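Local coordinates for protein peptidase, C14 family (Geobacter sulfurreducens PCA, PDB 3BIJ) that is of uncertain function but belongs to the caspase-like C14 family, and so probably acts as a cysteine-type endopeptidase, at residues G10-D15 with L50-A55. Residues are numbered along the deposited sequence; the frame is centred on the assembly and turned at random.
Sequences GLNAVD and LMTKAA
The peptide groups on either side of Gly10 are the flat groups that meet the segment 50-55, one through its carbonyl oxygen and the other through its N-H. Thr52 N donates to Gly10 O over 2.6 Å, approaching in the carbonyl plane with an N-H...O angle of 156°. Gly10 N in turn donates to Leu50 O at 3.1 Å, nearly along the C=O axis. One residue thus bonds to the two neighbours of Met51, which defines a parallel beta bridge. Met51 CA also offers a C-H to Gly10 O, so that carbonyl receives both a strong and a weak donor. On the side of the sheet where Met51 projects, its selenomethionine chain bends at chi2 and chi3 and brings CE to 3.7 Å from Gly10 N. A CB built on Gly10 would come tight against this methyl as it is modelled.

Beyond the bridge, side chains take over. Thr52 CG2, anti to its own carbonyl carbon, abuts Leu11 CA at 3.4 Å; its still shorter approach to Asn12 is doubtful. After Thr52, the bonds Ala54 N to Met51 O and Ala55 N to Thr52 O form a short 3-10 turn that carries the chain round to Leu11. There Leu11 CD2 lies 3.5 Å from Ala55 CB, with Leu11 CG at 3.6 Å from the same methyl. An alanine in place of Leu11 would probably open a gap beside the methyl of Ala55, since CG and both delta carbons make that packing.

The contact joins the C-terminal ends of two parallel strands, 4-10 and 46-51, of the caspase-like sheet, linked by a beta-alpha-beta crossover. Its helix, 29-42, packs through Glu30 on Met51 and Thr52, while Leu11 continues by backbone bonding to Ser82 of strand 76-89 and Ala55 to Phe106.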
ATOM      1  N   GLY A  10     -34.232  -8.016  -6.751  1.00 43.31           N
ATOM      2  CA  GLY A  10     -33.210  -7.699  -5.771  1.00 44.01           C
ATOM      3  C   GLY A  10     -33.061  -8.853  -4.796  1.00 49.01           C
ATOM      4  O   GLY A  10     -34.031  -9.267  -4.156  1.00 44.45           O
ATOM      5  N   LEU A  11     -31.850  -9.392  -4.688  1.00 46.87           N
ATOM      6  CA  LEU A  11     -31.615 -10.505  -3.779  1.00 42.68           C
ATOM      7  C   LEU A  11     -30.411 -10.273  -2.903  1.00 46.21           C
ATOM      8  O   LEU A  11     -29.280 -10.420  -3.355  1.00 46.86           O
ATOM      9  CB  LEU A  11     -31.390 -11.798  -4.554  1.00 39.61           C
ATOM     10  CG  LEU A  11     -32.497 -12.189  -5.521  1.00 39.95           C
ATOM     11  CD1 LEU A  11     -32.180 -11.660  -6.903  1.00 36.32           C
ATOM     12  CD2 LEU A  11     -32.617 -13.697  -5.537  1.00 40.24           C
ATOM     13  N   ASN A  12     -30.622  -9.902  -1.651  1.00 49.01           N
ATOM     14  CA  ASN A  12     -29.455  -9.716  -0.813  1.00 57.11           C
ATOM     15  C   ASN A  12     -29.267 -10.930   0.098  1.00 55.15           C
ATOM     16  O   ASN A  12     -28.735 -10.834   1.203  1.00 48.21           O
ATOM     17  CB  ASN A  12     -29.537  -8.410  -0.030  1.00 57.12           C
ATOM     18  CG  ASN A  12     -30.881  -8.171   0.529  1.00 56.10           C
ATOM     19  OD1 ASN A  12     -31.535  -9.102   0.995  1.00 70.45           O
ATOM     20  ND2 ASN A  12     -31.320  -6.920   0.503  1.00 50.49           N
ATOM     21  N   ALA A  13     -29.718 -12.074  -0.412  1.00 50.93           N
ATOM     22  CA  ALA A  13     -29.586 -13.364   0.250  1.00 49.25           C
ATOM     23  C   ALA A  13     -30.171 -14.421  -0.670  1.00 47.22           C
ATOM     24  O   ALA A  13     -31.002 -14.113  -1.529  1.00 50.97           O
ATOM     25  CB  ALA A  13     -30.315 -13.374   1.588  1.00 51.96           C
ATOM     26  N   VAL A  14     -29.701 -15.654  -0.524  1.00 48.83           N
ATOM     27  CA  VAL A  14     -30.206 -16.772  -1.314  1.00 41.38           C
ATOM     28  C   VAL A  14     -30.387 -17.971  -0.388  1.00 42.91           C
ATOM     29  O   VAL A  14     -29.969 -17.941   0.769  1.00 43.43           O
ATOM     30  CB  VAL A  14     -29.258 -17.156  -2.469  1.00 41.12           C
ATOM     31  CG1 VAL A  14     -29.101 -15.973  -3.404  1.00 48.30           C
ATOM     32  CG2 VAL A  14     -27.913 -17.624  -1.942  1.00 41.43           C
ATOM     33  N   ASP A  15     -31.013 -19.027  -0.892  1.00 50.28           N
ATOM     34  CA  ASP A  15     -31.264 -20.206  -0.074  1.00 49.55           C
ATOM     35  C   ASP A  15     -30.021 -21.066   0.135  1.00 46.30           C
ATOM     36  O   ASP A  15     -29.590 -21.785  -0.762  1.00 50.81           O
ATOM     37  CB  ASP A  15     -32.381 -21.049  -0.699  1.00 53.81           C
ATOM     38  CG  ASP A  15     -32.808 -22.213   0.190  1.00 48.02           C
ATOM     39  OD1 ASP A  15     -33.609 -23.050  -0.271  1.00 46.16           O
ATOM     40  OD2 ASP A  15     -32.344 -22.284   1.347  1.00 39.55           O
ATOM     41  N   LEU A  50     -39.571  -8.174  -6.919  1.00 39.90           N
ATOM     42  CA  LEU A  50     -39.313  -9.467  -6.302  1.00 40.57           C
ATOM     43  C   LEU A  50     -38.069  -9.348  -5.435  1.00 48.91           C
ATOM     44  O   LEU A  50     -36.974  -9.099  -5.943  1.00 44.84           O
ATOM     45  CB  LEU A  50     -39.121 -10.546  -7.369  1.00 35.46           C
ATOM     46  CG  LEU A  50     -40.395 -10.855  -8.171  1.00 42.36           C
ATOM     47  CD1 LEU A  50     -40.123 -11.928  -9.205  1.00 32.43           C
ATOM     48  CD2 LEU A  50     -41.506 -11.319  -7.218  1.00 34.66           C
HETATM   49  N   MSE A  51     -38.247  -9.516  -4.124  1.00 49.71           N
HETATM   50  CA  MSE A  51     -37.143  -9.399  -3.175  1.00 48.78           C
HETATM   51  C   MSE A  51     -36.692 -10.767  -2.699  1.00 50.19           C
HETATM   52  O   MSE A  51     -37.511 -11.585  -2.308  1.00 53.74           O
HETATM   53  CB  MSE A  51     -37.567  -8.571  -1.960  1.00 56.39           C
HETATM   54  CG  MSE A  51     -38.363  -7.318  -2.282  1.00 51.40           C
HETATM   55 SE   MSE A  51     -37.291  -5.798  -2.836  1.00 90.01          SE
HETATM   56  CE  MSE A  51     -36.618  -6.445  -4.441  1.00 31.70           C
ATOM     57  N   THR A  52     -35.382 -10.992  -2.723  1.00 55.78           N
ATOM     58  CA  THR A  52     -34.768 -12.251  -2.313  1.00 54.71           C
ATOM     59  C   THR A  52     -35.690 -13.482  -2.365  1.00 52.65           C
ATOM     60  O   THR A  52     -35.874 -14.077  -3.429  1.00 51.97           O
ATOM     61  CB  THR A  52     -34.155 -12.124  -0.912  1.00 51.44           C
ATOM     62  OG1 THR A  52     -35.196 -11.986   0.049  1.00 63.62           O
ATOM     63  CG2 THR A  52     -33.265 -10.901  -0.838  1.00 52.06           C
ATOM     64  N   LYS A  53     -36.273 -13.866  -1.230  1.00 54.90           N
ATOM     65  CA  LYS A  53     -37.150 -15.043  -1.181  1.00 50.31           C
ATOM     66  C   LYS A  53     -38.158 -15.095  -2.304  1.00 45.44           C
ATOM     67  O   LYS A  53     -38.526 -16.169  -2.765  1.00 38.47           O
ATOM     68  CB  LYS A  53     -37.900 -15.097   0.144  1.00 57.78           C
ATOM     69  CG  LYS A  53     -37.067 -15.585   1.302  1.00 63.84           C
ATOM     70  CD  LYS A  53     -37.956 -15.994   2.459  1.00 74.38           C
ATOM     71  CE  LYS A  53     -37.156 -16.726   3.532  1.00 76.22           C
ATOM     72  NZ  LYS A  53     -38.061 -17.252   4.603  1.00 78.01           N
ATOM     73  N   ALA A  54     -38.602 -13.923  -2.734  1.00 46.89           N
ATOM     74  CA  ALA A  54     -39.579 -13.819  -3.798  1.00 47.10           C
ATOM     75  C   ALA A  54     -38.947 -13.980  -5.185  1.00 52.73           C
ATOM     76  O   ALA A  54     -39.634 -14.342  -6.142  1.00 55.48           O
ATOM     77  CB  ALA A  54     -40.305 -12.472  -3.695  1.00 44.41           C
ATOM     78  N   ALA A  55     -37.650 -13.709  -5.304  1.00 47.44           N
ATOM     79  CA  ALA A  55     -36.981 -13.819  -6.603  1.00 47.16           C
ATOM     80  C   ALA A  55     -36.516 -15.234  -6.900  1.00 43.87           C
ATOM     81  O   ALA A  55     -35.320 -15.514  -6.901  1.00 51.50           O
ATOM     82  CB  ALA A  55     -35.797 -12.857  -6.664  1.00 47.05           C
TER